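Local coordinates for protein imidazoleglycerol-phosphate dehydratase (Pyrococcus furiosus, PDB 5DNL) that catalyses the dehydration of imidazoleglycerol phosphate to imidazoleacetol phosphate, the sixth step of histidine biosynthesis, at residues M1-I14 / D57-N69. Sequence-based numbering, arbitrary orientation.
Sequences MRRTTKETDIIVEI and DIGITLGEALREN. With 5DL ([(2S)-2-hydroxy-3-(1H-1,2,4-triazol-1-yl)propyl]phosphonic acid), chain F.
Asp57, buried at the start of 57-69, draws the polar partners of 1-14 around its carboxylate. Thr8 OG1 donates to Asp57 OD2 at 2.6 Å, and OD2 accepts with its anti lone pair, the one directed away from OD1. Arg3 adds a salt bridge, NH1 to Asp57 OD2 at 3.2 Å, with guanidinium and carboxylate planes 62° apart, so the two groups meet askew and not as a flat pair. With CG anti to the backbone N (chi1 -176°) and the chain extended from CG to NE, the long arginine reaches past Thr61 to the carboxylate and alongside Ile60, whose CD1 lies over one face of the guanidinium, offset toward its rim. Water extends this network: one molecule joins Arg3 NE to Glu64 OE2, and another links Asp57 OD2, Thr5 OG1 and Glu7 OE1. Glu7 OE2 in turn lies 2.8 Å from O13 of the bound phosphonate inhibitor, which places this polar end beside the active site.

The motif is a beta hairpin, strands 2-4 and 8-14, packed against helix 51-69; strand 8-14 runs at 33° to the helix segment and continues the sheet through strand 42-48.

Farther along the helix the contact is mainly apolar. Branched Ile10 fits its CD1 against Asp57 CB (3.3 Å) and its CG2 against Ile58 CD1. Small Ala65 lets Met1 CB, Val12 CG1 and Ile14 CD1 converge on its methyl, each at 3.8 Å, while Ile14 CD1 also meets Leu66 CD2 at 3.7 Å. The bent Met1 chain brings CE to 3.5 Å from Glu68 OE1.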
loop_
_atom_site.group_PDB
_atom_site.type_symbol
_atom_site.label_atom_id
_atom_site.label_comp_id
_atom_site.label_asym_id
_atom_site.label_seq_id
_atom_site.Cartn_x
_atom_site.Cartn_y
_atom_site.Cartn_z
ATOM N N MET A 1 43.466 37.967 -14.260
ATOM C CA MET A 1 43.207 36.721 -15.033
ATOM C C MET A 1 42.125 37.016 -16.066
ATOM O O MET A 1 41.043 37.476 -15.705
ATOM C CB MET A 1 42.740 35.606 -14.093
ATOM C CG MET A 1 42.561 34.253 -14.739
ATOM S SD MET A 1 44.074 33.557 -15.418
ATOM C CE MET A 1 45.021 33.300 -13.921
ATOM N N ARG A 2 42.423 36.768 -17.338
ATOM C CA ARG A 2 41.454 36.964 -18.413
ATOM C C ARG A 2 41.226 35.647 -19.124
ATOM O O ARG A 2 42.156 34.859 -19.330
ATOM C CB ARG A 2 41.934 38.016 -19.405
ATOM C CG ARG A 2 40.897 38.394 -20.453
ATOM C CD ARG A 2 41.355 39.544 -21.309
ATOM N NE ARG A 2 40.271 40.130 -22.086
ATOM C CZ ARG A 2 40.421 41.176 -22.901
ATOM N NH1 ARG A 2 41.615 41.749 -23.059
ATOM N NH2 ARG A 2 39.380 41.660 -23.567
ATOM N N ARG A 3 39.968 35.410 -19.484
ATOM C CA ARG A 3 39.596 34.235 -20.247
ATOM C C ARG A 3 38.623 34.674 -21.312
ATOM O O ARG A 3 37.595 35.279 -20.993
ATOM C CB ARG A 3 38.970 33.171 -19.348
ATOM C CG ARG A 3 38.647 31.877 -20.064
ATOM C CD ARG A 3 38.010 30.861 -19.119
ATOM N NE ARG A 3 37.625 29.604 -19.760
ATOM C CZ ARG A 3 36.475 29.372 -20.392
ATOM N NH1 ARG A 3 35.562 30.314 -20.560
ATOM N NH2 ARG A 3 36.245 28.164 -20.899
ATOM N N THR A 4 38.945 34.383 -22.571
ATOM C CA THR A 4 38.152 34.848 -23.690
ATOM C C THR A 4 37.812 33.696 -24.619
ATOM O O THR A 4 38.689 32.940 -25.029
ATOM C CB THR A 4 38.914 35.929 -24.492
ATOM O OG1 THR A 4 39.418 36.927 -23.587
ATOM C CG2 THR A 4 38.009 36.578 -25.536
ATOM N N THR A 5 36.528 33.551 -24.920
ATOM C CA THR A 5 36.063 32.623 -25.942
ATOM C C THR A 5 35.171 33.389 -26.891
ATOM O O THR A 5 34.939 34.593 -26.715
ATOM C CB THR A 5 35.264 31.422 -25.349
ATOM O OG1 THR A 5 33.975 31.860 -24.937
ATOM C CG2 THR A 5 35.994 30.787 -24.177
ATOM N N LYS A 6 34.616 32.695 -27.878
ATOM C CA LYS A 6 33.603 33.308 -28.727
ATOM C C LYS A 6 32.280 33.594 -28.002
ATOM O O LYS A 6 31.450 34.326 -28.537
ATOM C CB LYS A 6 33.342 32.454 -29.976
ATOM C CG LYS A 6 34.563 32.336 -30.879
ATOM C CD LYS A 6 34.299 31.483 -32.109
ATOM C CE LYS A 6 35.540 31.363 -32.974
ATOM N NZ LYS A 6 35.293 30.543 -34.193
ATOM N N GLU A 7 32.076 33.016 -26.810
ATOM C CA GLU A 7 30.859 33.211 -26.011
ATOM C C GLU A 7 30.978 34.297 -24.949
ATOM O O GLU A 7 30.026 35.046 -24.711
ATOM C CB GLU A 7 30.500 31.887 -25.309
ATOM C CG GLU A 7 30.196 30.748 -26.267
ATOM C CD GLU A 7 30.112 29.394 -25.594
ATOM O OE1 GLU A 7 30.445 29.273 -24.411
ATOM O OE2 GLU A 7 29.722 28.428 -26.288
ATOM N N THR A 8 32.120 34.342 -24.276
ATOM C CA THR A 8 32.318 35.223 -23.113
ATOM C C THR A 8 33.719 35.835 -23.094
ATOM O O THR A 8 34.654 35.272 -23.659
ATOM C CB THR A 8 32.128 34.499 -21.757
ATOM O OG1 THR A 8 33.119 33.484 -21.624
ATOM C CG2 THR A 8 30.734 33.885 -21.637
ATOM N N ASP A 9 33.840 36.973 -22.407
ATOM C CA ASP A 9 35.134 37.634 -22.214
ATOM C C ASP A 9 35.104 38.122 -20.785
ATOM O O ASP A 9 34.262 38.947 -20.437
ATOM C CB ASP A 9 35.284 38.799 -23.189
ATOM C CG ASP A 9 36.665 39.392 -23.176
ATOM O OD1 ASP A 9 37.616 38.793 -22.628
ATOM O OD2 ASP A 9 36.785 40.492 -23.751
ATOM N N ILE A 10 35.953 37.533 -19.950
ATOM C CA ILE A 10 35.910 37.760 -18.521
ATOM C C ILE A 10 37.280 38.159 -17.994
ATOM O O ILE A 10 38.287 37.537 -18.336
ATOM C CB ILE A 10 35.450 36.472 -17.817
ATOM C CG1 ILE A 10 34.005 36.151 -18.256
ATOM C CG2 ILE A 10 35.517 36.648 -16.304
ATOM C CD1 ILE A 10 33.547 34.783 -17.869
ATOM N N ILE A 11 37.289 39.185 -17.138
ATOM C CA ILE A 11 38.479 39.577 -16.399
ATOM C C ILE A 11 38.177 39.485 -14.910
ATOM O O ILE A 11 37.181 40.046 -14.444
ATOM C CB ILE A 11 38.911 41.017 -16.758
ATOM C CG1 ILE A 11 39.385 41.072 -18.217
ATOM C CG2 ILE A 11 40.011 41.495 -15.810
ATOM C CD1 ILE A 11 39.437 42.471 -18.807
ATOM N N VAL A 12 39.018 38.763 -14.177
ATOM C CA VAL A 12 38.968 38.719 -12.717
ATOM C C VAL A 12 40.340 39.092 -12.179
ATOM O O VAL A 12 41.315 38.383 -12.435
ATOM C CB VAL A 12 38.593 37.314 -12.193
ATOM C CG1 VAL A 12 38.729 37.256 -10.666
ATOM C CG2 VAL A 12 37.192 36.922 -12.650
ATOM N N GLU A 13 40.393 40.187 -11.415
ATOM C CA GLU A 13 41.646 40.681 -10.807
ATOM C C GLU A 13 41.493 40.758 -9.298
ATOM O O GLU A 13 40.797 41.628 -8.794
ATOM C CB GLU A 13 42.017 42.049 -11.378
ATOM C CG GLU A 13 42.401 42.014 -12.842
ATOM C CD GLU A 13 42.770 43.383 -13.376
ATOM O OE1 GLU A 13 41.873 44.245 -13.479
ATOM O OE2 GLU A 13 43.956 43.594 -13.698
ATOM N N ILE A 14 42.116 39.820 -8.591
ATOM C CA ILE A 14 42.028 39.761 -7.138
ATOM C C ILE A 14 43.030 40.741 -6.524
ATOM O O ILE A 14 44.163 40.855 -6.984
ATOM C CB ILE A 14 42.262 38.322 -6.617
ATOM C CG1 ILE A 14 41.188 37.392 -7.203
ATOM C CG2 ILE A 14 42.245 38.280 -5.089
ATOM C CD1 ILE A 14 41.428 35.919 -6.952
ATOM N N ASP A 57 31.654 30.474 -16.854
ATOM C CA ASP A 57 32.958 31.014 -17.214
ATOM C C ASP A 57 33.522 31.968 -16.151
ATOM O O ASP A 57 34.732 32.029 -15.953
ATOM C CB ASP A 57 32.872 31.659 -18.579
ATOM C CG ASP A 57 32.575 30.645 -19.691
ATOM O OD1 ASP A 57 32.400 29.413 -19.431
ATOM O OD2 ASP A 57 32.510 31.088 -20.851
ATOM N N ILE A 58 32.635 32.655 -15.443
ATOM C CA ILE A 58 33.004 33.391 -14.230
ATOM C C ILE A 58 33.585 32.437 -13.206
ATOM O O ILE A 58 34.635 32.702 -12.595
ATOM C CB ILE A 58 31.791 34.180 -13.672
ATOM C CG1 ILE A 58 31.539 35.448 -14.504
ATOM C CG2 ILE A 58 31.936 34.497 -12.183
ATOM C CD1 ILE A 58 32.457 36.620 -14.208
ATOM N N GLY A 59 32.921 31.304 -12.988
ATOM C CA GLY A 59 33.449 30.337 -12.054
ATOM C C GLY A 59 34.841 29.865 -12.455
ATOM O O GLY A 59 35.741 29.816 -11.626
ATOM N N ILE A 60 35.006 29.510 -13.729
ATOM C CA ILE A 60 36.309 29.053 -14.222
ATOM C C ILE A 60 37.369 30.127 -14.015
ATOM O O ILE A 60 38.449 29.815 -13.503
ATOM C CB ILE A 60 36.258 28.656 -15.701
ATOM C CG1 ILE A 60 35.339 27.433 -15.935
ATOM C CG2 ILE A 60 37.661 28.373 -16.228
ATOM C CD1 ILE A 60 35.000 27.159 -17.392
ATOM N N THR A 61 37.065 31.349 -14.439
ATOM C CA THR A 61 38.074 32.419 -14.428
ATOM C C THR A 61 38.405 32.822 -12.985
ATOM O O THR A 61 39.573 33.015 -12.643
ATOM C CB THR A 61 37.600 33.628 -15.250
ATOM O OG1 THR A 61 37.173 33.198 -16.537
ATOM C CG2 THR A 61 38.741 34.655 -15.432
ATOM N N LEU A 62 37.392 32.921 -12.132
ATOM C CA LEU A 62 37.597 33.176 -10.708
ATOM C C LEU A 62 38.447 32.064 -10.085
ATOM O O LEU A 62 39.363 32.320 -9.305
ATOM C CB LEU A 62 36.259 33.308 -9.980
ATOM C CG LEU A 62 36.274 33.454 -8.460
ATOM C CD1 LEU A 62 37.057 34.681 -8.015
ATOM C CD2 LEU A 62 34.856 33.505 -7.920
ATOM N N GLY A 63 38.139 30.806 -10.403
ATOM C CA GLY A 63 38.948 29.700 -9.915
ATOM C C GLY A 63 40.407 29.783 -10.330
ATOM O O GLY A 63 41.300 29.541 -9.523
ATOM N N GLU A 64 40.625 30.074 -11.598
ATOM C CA GLU A 64 41.985 30.219 -12.121
ATOM C C GLU A 64 42.692 31.370 -11.423
ATOM O O GLU A 64 43.877 31.261 -11.085
ATOM C CB GLU A 64 41.943 30.477 -13.616
ATOM C CG GLU A 64 41.509 29.276 -14.442
ATOM C CD GLU A 64 41.407 29.609 -15.928
ATOM O OE1 GLU A 64 41.354 30.802 -16.322
ATOM O OE2 GLU A 64 41.355 28.668 -16.721
ATOM N N ALA A 65 41.961 32.449 -11.168
ATOM C CA ALA A 65 42.536 33.629 -10.487
ATOM C C ALA A 65 42.905 33.285 -9.064
ATOM O O ALA A 65 43.996 33.641 -8.583
ATOM C CB ALA A 65 41.610 34.818 -10.539
ATOM N N LEU A 66 42.035 32.556 -8.365
ATOM C CA LEU A 66 42.350 32.118 -7.014
ATOM C C LEU A 66 43.555 31.179 -6.992
ATOM O O LEU A 66 44.383 31.267 -6.105
ATOM C CB LEU A 66 41.145 31.431 -6.366
ATOM C CG LEU A 66 39.996 32.371 -6.034
ATOM C CD1 LEU A 66 38.695 31.587 -5.897
ATOM C CD2 LEU A 66 40.263 33.140 -4.745
ATOM N N ARG A 67 43.628 30.276 -7.953
ATOM C CA ARG A 67 44.735 29.343 -8.049
ATOM C C ARG A 67 46.067 30.086 -8.270
ATOM O O ARG A 67 47.041 29.803 -7.575
ATOM C CB ARG A 67 44.468 28.305 -9.140
ATOM C CG ARG A 67 45.647 27.424 -9.519
ATOM C CD ARG A 67 46.209 26.632 -8.377
ATOM N NE ARG A 67 45.301 25.562 -7.961
ATOM C CZ ARG A 67 45.639 24.544 -7.178
ATOM N NH1 ARG A 67 44.743 23.604 -6.902
ATOM N NH2 ARG A 67 46.857 24.455 -6.650
ATOM N N GLU A 68 46.065 31.045 -9.188
ATOM C CA GLU A 68 47.257 31.865 -9.452
ATOM C C GLU A 68 47.701 32.610 -8.199
ATOM O O GLU A 68 48.901 32.738 -7.983
ATOM C CB GLU A 68 46.967 32.834 -10.587
ATOM C CG GLU A 68 48.139 33.716 -11.002
ATOM C CD GLU A 68 47.737 34.685 -12.085
ATOM O OE1 GLU A 68 46.836 35.507 -11.843
ATOM O OE2 GLU A 68 48.313 34.620 -13.182
ATOM N N ASN A 69 46.757 33.046 -7.370
ATOM C CA ASN A 69 47.030 33.836 -6.167
ATOM C C ASN A 69 47.483 32.991 -4.961
ATOM O O ASN A 69 47.915 33.565 -3.953
ATOM C CB ASN A 69 45.766 34.646 -5.832
ATOM C CG ASN A 69 46.010 35.796 -4.883
ATOM O OD1 ASN A 69 45.453 35.827 -3.783
ATOM N ND2 ASN A 69 46.812 36.763 -5.310
HETATM N N1 5DL F . 27.239 25.262 -22.943
HETATM C C3 5DL F . 28.744 24.022 -21.823
HETATM N N2 5DL F . 28.329 24.432 -23.027
HETATM C C8 5DL F . 30.249 24.586 -26.342
HETATM C C7 5DL F . 29.571 25.154 -25.094
HETATM C C6 5DL F . 28.968 24.023 -24.273
HETATM C C5 5DL F . 27.023 25.333 -21.625
HETATM O O10 5DL F . 32.444 23.897 -24.966
HETATM P P9 5DL F . 31.570 23.375 -26.056
HETATM O O11 5DL F . 32.276 23.200 -27.379
HETATM O O12 5DL F . 30.945 22.044 -25.663
HETATM O O13 5DL F . 28.535 26.084 -25.443
HETATM N N4 5DL F . 27.907 24.600 -20.909
HETATM O O HOH W 1 33.395 27.762 -21.322
HETATM O O HOH W 2 40.327 28.605 -19.145
HETATM O O HOH W 3 32.779 30.176 -23.264
#